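PDB 2B1X: naphthalene dioxygenase large subunit from Rhodococcus sp., which belongs to the Rieske-type iron oxygenases, pairing a domain that carries a [2Fe-2S] cluster with a catalytic domain that holds a mononuclear iron. Local coordinates for residues D35-E39 with R40-H44; A201-K204 with L205-N209. One frame throughout, in Å; residues are numbered along the deposited sequence.

Contact 1 (D35-E39 with R40-H44); sequences DVERE and RIFGH
Arg40 and Val36 lie one helical turn apart with their side chains running side by side. The CG of Arg40 stands beside its own backbone N (chi1 -66°), which brings its CG within 4.1 Å of Val36 CG1, so a long aliphatic stem covers a branched one. Along the backbone, Arg40 N donates to Val36 O at 2.8 Å. Glu39 crosses this stem, and its OE2 meets NE at the edge of the Arg40 guanidinium in a long salt bridge of 3.9 Å; the firmer partners of the guanidinium are Met435 O and Glu438. Ile41, which also leans on Trp431 and Met435 of helix 422-436, sets its CB 4.0 Å from Glu37 CG. Its N binds Glu37 O at 2.8 Å, and Phe42 N joins it on the same oxygen. One carbonyl thus serves donors four and five residues ahead, a widening of the helical pattern as the last turn of helix 31-40 gives way to the loop before strand 47-51. The Phe42 ring runs alongside Glu37, ring and carboxylate planes nearly perpendicular, while Ile41 CG2 covers the centre of one ring face. The carboxylate of Glu37 spends itself on Trp203, Lys204 and Trp431. Gly43, with no side chain, fits where a beta carbon would collide with Glu39 O; its N makes a weak bond to that oxygen. His44 gives the same oxygen a firmer donor: ND1 lies 3.0 Å from Glu39 O, with the oxygen near the edge of the imidazole and 16° out of its plane. A ring N-H suits this place because the chain is leaving the helix, and His44 N instead binds Ile41 O at 3.1 Å.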
loop_
_atom_site.group_PDB
_atom_site.type_symbol
_atom_site.label_atom_id
_atom_site.label_comp_id
_atom_site.label_asym_id
_atom_site.label_seq_id
_atom_site.Cartn_x
_atom_site.Cartn_y
_atom_site.Cartn_z
ATOM N N ASP A 35 7.426 18.485 -3.811
ATOM C CA ASP A 35 7.680 18.529 -5.253
ATOM C C ASP A 35 8.607 19.677 -5.641
ATOM O O ASP A 35 9.517 19.494 -6.453
ATOM C CB ASP A 35 6.376 18.650 -6.056
ATOM C CG ASP A 35 5.597 17.352 -6.111
ATOM O OD1 ASP A 35 6.215 16.263 -5.979
ATOM O OD2 ASP A 35 4.346 17.335 -6.347
ATOM N N VAL A 36 8.375 20.851 -5.060
ATOM C CA VAL A 36 9.225 22.017 -5.317
ATOM C C VAL A 36 10.649 21.772 -4.783
ATOM O O VAL A 36 11.653 21.995 -5.495
ATOM C CB VAL A 36 8.590 23.293 -4.724
ATOM C CG1 VAL A 36 9.571 24.460 -4.789
ATOM C CG2 VAL A 36 7.315 23.609 -5.502
ATOM N N GLU A 37 10.722 21.240 -3.571
ATOM C CA GLU A 37 11.996 20.901 -2.922
ATOM C C GLU A 37 12.851 19.915 -3.735
ATOM O O GLU A 37 14.081 20.027 -3.793
ATOM C CB GLU A 37 11.685 20.322 -1.563
ATOM C CG GLU A 37 12.859 19.938 -0.678
ATOM C CD GLU A 37 12.364 19.179 0.548
ATOM O OE1 GLU A 37 11.955 17.979 0.397
ATOM O OE2 GLU A 37 12.336 19.796 1.656
ATOM N N ARG A 38 12.210 18.959 -4.365
ATOM C CA ARG A 38 12.919 17.989 -5.196
ATOM C C ARG A 38 13.752 18.705 -6.250
ATOM O O ARG A 38 14.895 18.355 -6.473
ATOM C CB ARG A 38 11.913 17.031 -5.881
ATOM C CG ARG A 38 12.523 16.053 -6.868
ATOM C CD ARG A 38 11.481 15.225 -7.665
ATOM N NE ARG A 38 10.799 14.201 -6.846
ATOM C CZ ARG A 38 9.524 14.268 -6.442
ATOM N NH1 ARG A 38 8.758 15.296 -6.761
ATOM N NH2 ARG A 38 9.003 13.264 -5.722
ATOM N N GLU A 39 13.170 19.697 -6.915
ATOM C CA GLU A 39 13.934 20.455 -7.892
ATOM C C GLU A 39 14.869 21.484 -7.221
ATOM O O GLU A 39 16.073 21.569 -7.538
ATOM C CB GLU A 39 12.971 21.167 -8.832
ATOM C CG GLU A 39 13.654 21.973 -9.932
ATOM C CD GLU A 39 12.686 22.897 -10.648
ATOM O OE1 GLU A 39 11.849 22.379 -11.427
ATOM O OE2 GLU A 39 12.758 24.135 -10.419
ATOM N N ARG A 40 14.318 22.277 -6.307
ATOM C CA ARG A 40 15.017 23.459 -5.840
ATOM C C ARG A 40 16.091 23.150 -4.828
ATOM O O ARG A 40 17.101 23.862 -4.790
ATOM C CB ARG A 40 14.050 24.518 -5.339
ATOM C CG ARG A 40 13.229 25.028 -6.483
ATOM C CD ARG A 40 12.807 26.432 -6.411
ATOM N NE ARG A 40 12.060 26.785 -7.621
ATOM C CZ ARG A 40 11.347 27.893 -7.777
ATOM N NH1 ARG A 40 11.267 28.796 -6.786
ATOM N NH2 ARG A 40 10.725 28.085 -8.939
ATOM N N ILE A 41 15.911 22.083 -4.041
ATOM C CA ILE A 41 17.012 21.622 -3.184
ATOM C C ILE A 41 17.817 20.505 -3.837
ATOM O O ILE A 41 18.981 20.691 -4.089
ATOM C CB ILE A 41 16.532 21.208 -1.752
ATOM C CG1 ILE A 41 16.505 22.435 -0.829
ATOM C CG2 ILE A 41 17.469 20.224 -1.142
ATOM C CD1 ILE A 41 15.332 23.310 -1.011
ATOM N N PHE A 42 17.171 19.377 -4.147
ATOM C CA PHE A 42 17.893 18.175 -4.568
ATOM C C PHE A 42 18.400 18.230 -5.998
ATOM O O PHE A 42 19.330 17.496 -6.362
ATOM C CB PHE A 42 17.109 16.889 -4.221
ATOM C CG PHE A 42 16.982 16.662 -2.730
ATOM C CD1 PHE A 42 15.767 16.921 -2.066
ATOM C CD2 PHE A 42 18.079 16.262 -1.975
ATOM C CE1 PHE A 42 15.656 16.777 -0.717
ATOM C CE2 PHE A 42 17.983 16.093 -0.593
ATOM C CZ PHE A 42 16.779 16.348 0.050
ATOM N N GLY A 43 17.824 19.125 -6.797
ATOM C CA GLY A 43 18.351 19.391 -8.116
ATOM C C GLY A 43 19.482 20.411 -8.166
ATOM O O GLY A 43 20.066 20.624 -9.232
ATOM N N HIS A 44 19.833 21.015 -7.025
ATOM C CA HIS A 44 20.899 22.010 -7.028
ATOM C C HIS A 44 22.023 21.737 -6.033
ATOM O O HIS A 44 23.181 21.909 -6.356
ATOM C CB HIS A 44 20.308 23.400 -6.823
ATOM C CG HIS A 44 19.553 23.893 -8.013
ATOM N ND1 HIS A 44 18.218 23.606 -8.226
ATOM C CD2 HIS A 44 19.958 24.617 -9.081
ATOM C CE1 HIS A 44 17.832 24.144 -9.371
ATOM N NE2 HIS A 44 18.868 24.774 -9.903
#

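Contact 2 (A201-K204 with L205-N209); sequences ANWK and LGADN
Trp203 holds its CG between the backbone N and the carbonyl carbon (chi1 72°), a crowded position that places the indole beside the start of helix 204-212, where CZ3 meets Ala207 CB at 4.1 Å. Lys204 CG lies above one face of the indole, toward its rim, and bends at the last two torsions bring NZ back to 2.6 Å from Asn202 OD1. Glu37 of helix 31-40 takes both this NZ and the indole N-H. Asn202 OD1 also accepts from Lys204 N at 3.2 Å, the capping bond of an Asx turn. The two donors come from opposite faces of the amide, NZ tilted 27° from its plane and the backbone N 45° above it, so a short polar side chain is gripped from both sides and holds the chain in the bend that opens the helix. Asn202 uses its backbone carbonyl too: Leu205 N lies 3.2 Å from Asn202 O, and the branched side chain of Leu205 rests against this oxygen. Trp203 O then takes Ala207 N at 3.3 Å and, weakly, Gly206 N; Lys204 O takes Asp208 N at 2.8 Å. Gly206 and Ala207 add little bulk, and the Ala207 methyl is the group that meets the indole. Asp208 binds Tyr395 and forms a salt bridge with Arg91 of a neighbouring subunit, in whose cluster pocket Asn209 also bonds Tyr110. Asn209 packs on the iron ligand His216 as well, so this turn lies between the iron site of its own chain and that pocket. Leu205 and Asn209 face helix 369-382, Lys204 and Ala207 meet helix 422-436, and Trp203 and Ala207 share Trp326 of strand 318-330.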
loop_
_atom_site.group_PDB
_atom_site.type_symbol
_atom_site.label_atom_id
_atom_site.label_comp_id
_atom_site.label_asym_id
_atom_site.label_seq_id
_atom_site.Cartn_x
_atom_site.Cartn_y
_atom_site.Cartn_z
ATOM N N ALA A 201 8.586 9.498 8.107
ATOM C CA ALA A 201 8.808 10.877 8.546
ATOM C C ALA A 201 9.415 11.688 7.404
ATOM O O ALA A 201 10.035 11.137 6.474
ATOM C CB ALA A 201 9.777 10.895 9.748
ATOM N N ASN A 202 9.299 13.010 7.479
ATOM C CA ASN A 202 9.986 13.857 6.515
ATOM C C ASN A 202 11.487 13.869 6.833
ATOM O O ASN A 202 11.886 13.920 8.028
ATOM C CB ASN A 202 9.426 15.281 6.526
ATOM C CG ASN A 202 9.934 16.108 5.351
ATOM O OD1 ASN A 202 10.818 16.925 5.503
ATOM N ND2 ASN A 202 9.373 15.885 4.180
ATOM N N TRP A 203 12.326 13.804 5.787
ATOM C CA TRP A 203 13.787 13.835 5.963
ATOM C C TRP A 203 14.356 15.004 6.794
ATOM O O TRP A 203 15.375 14.858 7.520
ATOM C CB TRP A 203 14.447 13.795 4.562
ATOM C CG TRP A 203 14.310 15.071 3.741
ATOM C CD1 TRP A 203 13.286 15.408 2.880
ATOM C CD2 TRP A 203 15.204 16.174 3.738
ATOM N NE1 TRP A 203 13.514 16.650 2.329
ATOM C CE2 TRP A 203 14.681 17.150 2.849
ATOM C CE3 TRP A 203 16.389 16.471 4.431
ATOM C CZ2 TRP A 203 15.327 18.371 2.609
ATOM C CZ3 TRP A 203 17.028 17.664 4.178
ATOM C CH2 TRP A 203 16.497 18.601 3.281
ATOM N N LYS A 204 13.728 16.173 6.687
ATOM C CA LYS A 204 14.229 17.391 7.340
ATOM C C LYS A 204 14.270 17.269 8.846
ATOM O O LYS A 204 15.049 17.956 9.505
ATOM C CB LYS A 204 13.401 18.642 6.942
ATOM C CG LYS A 204 13.659 19.169 5.515
ATOM C CD LYS A 204 12.806 20.447 5.142
ATOM C CE LYS A 204 11.304 20.165 5.194
ATOM N NZ LYS A 204 10.914 19.143 4.088
ATOM N N LEU A 205 13.440 16.404 9.420
ATOM C CA LEU A 205 13.399 16.252 10.864
ATOM C C LEU A 205 14.668 15.588 11.397
ATOM O O LEU A 205 15.090 15.905 12.516
ATOM C CB LEU A 205 12.144 15.475 11.296
ATOM C CG LEU A 205 10.765 16.099 10.956
ATOM C CD1 LEU A 205 9.616 15.143 11.267
ATOM C CD2 LEU A 205 10.616 17.373 11.800
ATOM N N GLY A 206 15.240 14.637 10.635
ATOM C CA GLY A 206 16.549 14.073 10.945
ATOM C C GLY A 206 17.641 15.127 10.788
ATOM O O GLY A 206 18.497 15.296 11.648
ATOM N N ALA A 207 17.595 15.867 9.690
ATOM C CA ALA A 207 18.593 16.896 9.453
ATOM C C ALA A 207 18.582 18.000 10.547
ATOM O O ALA A 207 19.652 18.401 11.068
ATOM C CB ALA A 207 18.386 17.472 8.051
ATOM N N ASP A 208 17.379 18.443 10.922
ATOM C CA ASP A 208 17.126 19.447 11.989
ATOM C C ASP A 208 17.691 18.984 13.343
ATOM O O ASP A 208 18.308 19.758 14.102
ATOM C CB ASP A 208 15.583 19.653 12.101
ATOM C CG ASP A 208 15.156 20.568 13.253
ATOM O OD1 ASP A 208 14.739 20.064 14.354
ATOM O OD2 ASP A 208 15.175 21.818 13.150
ATOM N N ASN A 209 17.481 17.708 13.643
ATOM C CA ASN A 209 17.928 17.121 14.886
ATOM C C ASN A 209 19.454 17.105 15.018
ATOM O O ASN A 209 20.006 17.540 16.050
ATOM C CB ASN A 209 17.314 15.721 15.041
ATOM C CG ASN A 209 17.752 15.029 16.318
ATOM O OD1 ASN A 209 18.870 14.591 16.404
ATOM N ND2 ASN A 209 16.871 14.947 17.314
#

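Contact 1 lies at the end of helix 31-40 and is only partly buried, whereas contact 2, at the start of helix 204-212, is buried throughout. Each covers a helix terminus, with opposite chemistry: carbonyls at the tail of the first helix gain donors, including an imidazole, while an asparagine oxygen receives a backbone N-H at the head of the second. They meet directly. Glu37 OE1 probably accepts from Trp203 NE1 at 2.8 Å, its OE2 forms a salt bridge with Lys204 NZ at 2.9 Å, and the Phe42 and Trp203 rings pack edge-to-face. Helix 422-436 touches both. Otherwise Arg38 pairs with Glu68 and Arg40 with Glu438, whereas Asp208 reaches Arg91 of a neighbouring subunit.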